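Local coordinates for nudix hydrolase domain-containing protein (Thermotoga maritima, PDB 3E57) that is of unknown function but belongs to the Nudix family and may hydrolyse a nucleoside diphosphate derivative or a related pyrophosphate, at residues B[67-75]-B[100-108]. Numbering follows the deposited sequence.
Sequences KQVIPYVVI and SLGIGGHVR
V73 and I103 pair as antiparallel, hydrogen-bonded residues. V73 N donates to I103 O (2.9 Å), and I103 N donates to V73 O (2.8 Å). Y72 and G104 form the next, non-hydrogen-bonded pair. Beyond G104 the two chains part: G105 N reaches P71 O only weakly, and a water bridges V69 O to V107 N. G105 O is buried against P71 CD and has no partner.

The polar side-chain bond is H106 NE2 to Q68 OE1, at 2.6 Å. The acceptor lies near the imidazole plane and the donor in the carbonyl plane, with amide and ring only 19° apart. The Q68 chain runs extended beyond CG, which carries its amide to the ring edge. I70 CD1 sits over one face of the same ring, 3.7 Å from its centroid, so the imidazole is held at edge and face. H155 of strand 155-163 also meets this ring, nearly at right angles.

Y72 lays one ring face over G102 CA, a CH-pi contact. With CG anti to the backbone N (chi1 -165°), the ring reaches across the neighbouring chain. A water links Y72 OH to G102 O, and the hydroxyl also bonds S196. The positive phi of G102 (117°) suits glycine, which has no side chain to hold the ring off the backbone.

Apolar contacts join V74 CG1 to L101 CD1 and P71 CD to V107 CG2. I75 CD1 and I103 CD1 press together at 3.5 Å, closer than usual van der Waals contact. V73 and I103 share a sheet face packed against helix 115-130.

The 100-108 chain thus adds a short strand to the central sheet. H106 O bonds R125, tying G104-G105 and what follows to helix 115-130, whose R125-E126 and E129-E130 are consistent with the REUXEE run of a loop-helix-loop Nudix box.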
loop_
_atom_site.group_PDB
_atom_site.type_symbol
_atom_site.label_atom_id
_atom_site.label_comp_id
_atom_site.label_asym_id
_atom_site.label_seq_id
_atom_site.Cartn_x
_atom_site.Cartn_y
_atom_site.Cartn_z
ATOM N N LYS B 67 15.656 -7.522 -5.535
ATOM C CA LYS B 67 15.294 -6.595 -4.481
ATOM C C LYS B 67 16.209 -6.805 -3.277
ATOM O O LYS B 67 16.445 -7.932 -2.847
ATOM C CB LYS B 67 13.806 -6.749 -4.123
ATOM C CG LYS B 67 12.917 -6.150 -5.203
ATOM C CD LYS B 67 11.427 -6.196 -4.882
ATOM C CE LYS B 67 10.648 -5.130 -5.683
ATOM N NZ LYS B 67 10.509 -3.812 -4.928
ATOM N N GLN B 68 16.751 -5.700 -2.778
ATOM C CA GLN B 68 17.601 -5.687 -1.606
ATOM C C GLN B 68 16.732 -5.789 -0.364
ATOM O O GLN B 68 15.818 -4.991 -0.187
ATOM C CB GLN B 68 18.406 -4.391 -1.576
ATOM C CG GLN B 68 19.315 -4.213 -2.804
ATOM C CD GLN B 68 19.674 -2.775 -3.066
ATOM O OE1 GLN B 68 20.147 -2.071 -2.177
ATOM N NE2 GLN B 68 19.461 -2.327 -4.297
ATOM N N VAL B 69 17.000 -6.776 0.484
ATOM C CA VAL B 69 16.222 -6.962 1.708
ATOM C C VAL B 69 16.680 -5.984 2.789
ATOM O O VAL B 69 17.836 -6.021 3.231
ATOM C CB VAL B 69 16.328 -8.396 2.211
ATOM C CG1 VAL B 69 15.623 -8.542 3.555
ATOM C CG2 VAL B 69 15.755 -9.340 1.170
ATOM N N ILE B 70 15.756 -5.111 3.196
ATOM C CA ILE B 70 16.027 -4.030 4.131
ATOM C C ILE B 70 15.210 -4.236 5.411
ATOM O O ILE B 70 13.997 -3.989 5.413
ATOM C CB ILE B 70 15.650 -2.650 3.512
ATOM C CG1 ILE B 70 16.313 -2.455 2.143
ATOM C CG2 ILE B 70 16.044 -1.510 4.447
ATOM C CD1 ILE B 70 17.829 -2.448 2.183
ATOM N N PRO B 71 15.852 -4.703 6.497
ATOM C CA PRO B 71 15.171 -4.628 7.780
ATOM C C PRO B 71 14.866 -3.165 8.098
ATOM O O PRO B 71 15.706 -2.307 7.854
ATOM C CB PRO B 71 16.195 -5.222 8.759
ATOM C CG PRO B 71 17.515 -5.115 8.054
ATOM C CD PRO B 71 17.180 -5.338 6.625
ATOM N N TYR B 72 13.664 -2.891 8.591
ATOM C CA TYR B 72 13.163 -1.526 8.770
ATOM C C TYR B 72 12.387 -1.478 10.086
ATOM O O TYR B 72 11.299 -2.057 10.200
ATOM C CB TYR B 72 12.262 -1.153 7.598
ATOM C CG TYR B 72 11.967 0.328 7.475
ATOM C CD1 TYR B 72 12.963 1.225 7.087
ATOM C CD2 TYR B 72 10.701 0.832 7.716
ATOM C CE1 TYR B 72 12.705 2.576 6.967
ATOM C CE2 TYR B 72 10.441 2.201 7.586
ATOM C CZ TYR B 72 11.453 3.060 7.210
ATOM O OH TYR B 72 11.186 4.423 7.081
ATOM N N VAL B 73 12.958 -0.816 11.083
ATOM C CA VAL B 73 12.460 -0.909 12.438
ATOM C C VAL B 73 11.923 0.428 12.916
ATOM O O VAL B 73 12.630 1.436 12.898
ATOM C CB VAL B 73 13.567 -1.384 13.404
ATOM C CG1 VAL B 73 12.989 -1.589 14.803
ATOM C CG2 VAL B 73 14.214 -2.672 12.880
ATOM N N VAL B 74 10.666 0.415 13.340
ATOM C CA VAL B 74 10.046 1.540 13.992
ATOM C C VAL B 74 10.186 1.299 15.491
ATOM O O VAL B 74 9.881 0.202 15.980
ATOM C CB VAL B 74 8.559 1.625 13.620
ATOM C CG1 VAL B 74 7.871 2.726 14.435
ATOM C CG2 VAL B 74 8.403 1.866 12.114
ATOM N N ILE B 75 10.662 2.308 16.207
ATOM C CA ILE B 75 10.956 2.177 17.628
ATOM C C ILE B 75 9.893 2.899 18.430
ATOM O O ILE B 75 9.582 4.048 18.135
ATOM C CB ILE B 75 12.360 2.755 17.945
ATOM C CG1 ILE B 75 13.432 1.843 17.355
ATOM C CG2 ILE B 75 12.571 2.910 19.457
ATOM C CD1 ILE B 75 14.796 2.442 17.367
ATOM N N SER B 100 11.304 11.263 9.361
ATOM C CA SER B 100 11.279 9.860 8.967
ATOM C C SER B 100 10.897 8.966 10.145
ATOM O O SER B 100 11.093 9.322 11.312
ATOM C CB SER B 100 12.623 9.465 8.371
ATOM O OG SER B 100 13.617 9.506 9.360
ATOM N N LEU B 101 10.335 7.812 9.807
ATOM C CA LEU B 101 9.807 6.852 10.754
ATOM C C LEU B 101 10.330 5.507 10.280
ATOM O O LEU B 101 9.911 5.000 9.219
ATOM C CB LEU B 101 8.282 6.819 10.722
ATOM C CG LEU B 101 7.624 5.802 11.648
ATOM C CD1 LEU B 101 7.782 6.262 13.108
ATOM C CD2 LEU B 101 6.165 5.549 11.316
ATOM N N GLY B 102 11.251 4.947 11.037
ATOM C CA GLY B 102 11.827 3.672 10.686
ATOM C C GLY B 102 13.305 3.799 10.431
ATOM O O GLY B 102 13.748 4.732 9.758
ATOM N N ILE B 103 14.063 2.856 10.979
ATOM C CA ILE B 103 15.506 2.796 10.790
ATOM C C ILE B 103 15.810 1.533 9.997
ATOM O O ILE B 103 15.482 0.425 10.423
ATOM C CB ILE B 103 16.229 2.752 12.136
ATOM C CG1 ILE B 103 15.855 3.974 12.976
ATOM C CG2 ILE B 103 17.741 2.704 11.935
ATOM C CD1 ILE B 103 16.123 3.779 14.436
ATOM N N GLY B 104 16.384 1.711 8.815
ATOM C CA GLY B 104 16.673 0.600 7.938
ATOM C C GLY B 104 18.123 0.523 7.535
ATOM O O GLY B 104 18.860 1.503 7.625
ATOM N N GLY B 105 18.531 -0.659 7.094
ATOM C CA GLY B 105 19.843 -0.829 6.492
ATOM C C GLY B 105 19.922 -2.136 5.748
ATOM O O GLY B 105 19.018 -2.949 5.830
ATOM N N HIS B 106 21.023 -2.346 5.041
ATOM C CA HIS B 106 21.229 -3.576 4.285
ATOM C C HIS B 106 21.706 -4.703 5.192
ATOM O O HIS B 106 22.290 -4.456 6.249
ATOM C CB HIS B 106 22.232 -3.333 3.162
ATOM C CG HIS B 106 21.714 -2.427 2.092
ATOM N ND1 HIS B 106 21.756 -1.052 2.197
ATOM C CD2 HIS B 106 21.123 -2.698 0.904
ATOM C CE1 HIS B 106 21.223 -0.515 1.114
ATOM N NE2 HIS B 106 20.835 -1.491 0.311
ATOM N N VAL B 107 21.438 -5.940 4.787
ATOM C CA VAL B 107 22.010 -7.095 5.466
ATOM C C VAL B 107 23.296 -7.452 4.726
ATOM O O VAL B 107 23.289 -7.591 3.507
ATOM C CB VAL B 107 21.029 -8.284 5.484
ATOM C CG1 VAL B 107 21.686 -9.524 6.091
ATOM C CG2 VAL B 107 19.754 -7.900 6.248
ATOM N N ARG B 108 24.393 -7.576 5.471
ATOM C CA ARG B 108 25.710 -7.827 4.883
ATOM C C ARG B 108 26.049 -9.303 4.955
ATOM O O ARG B 108 25.669 -9.997 5.898
ATOM C CB ARG B 108 26.788 -7.040 5.620
ATOM C CG ARG B 108 26.602 -5.532 5.592
ATOM C CD ARG B 108 27.556 -4.872 6.569
ATOM N NE ARG B 108 27.327 -3.435 6.700
ATOM C CZ ARG B 108 27.764 -2.687 7.714
ATOM N NH1 ARG B 108 28.453 -3.223 8.720
ATOM N NH2 ARG B 108 27.495 -1.385 7.733
HETATM O O HOH W 1 20.300 -6.244 2.238
HETATM O O HOH W 2 13.299 6.040 7.106
#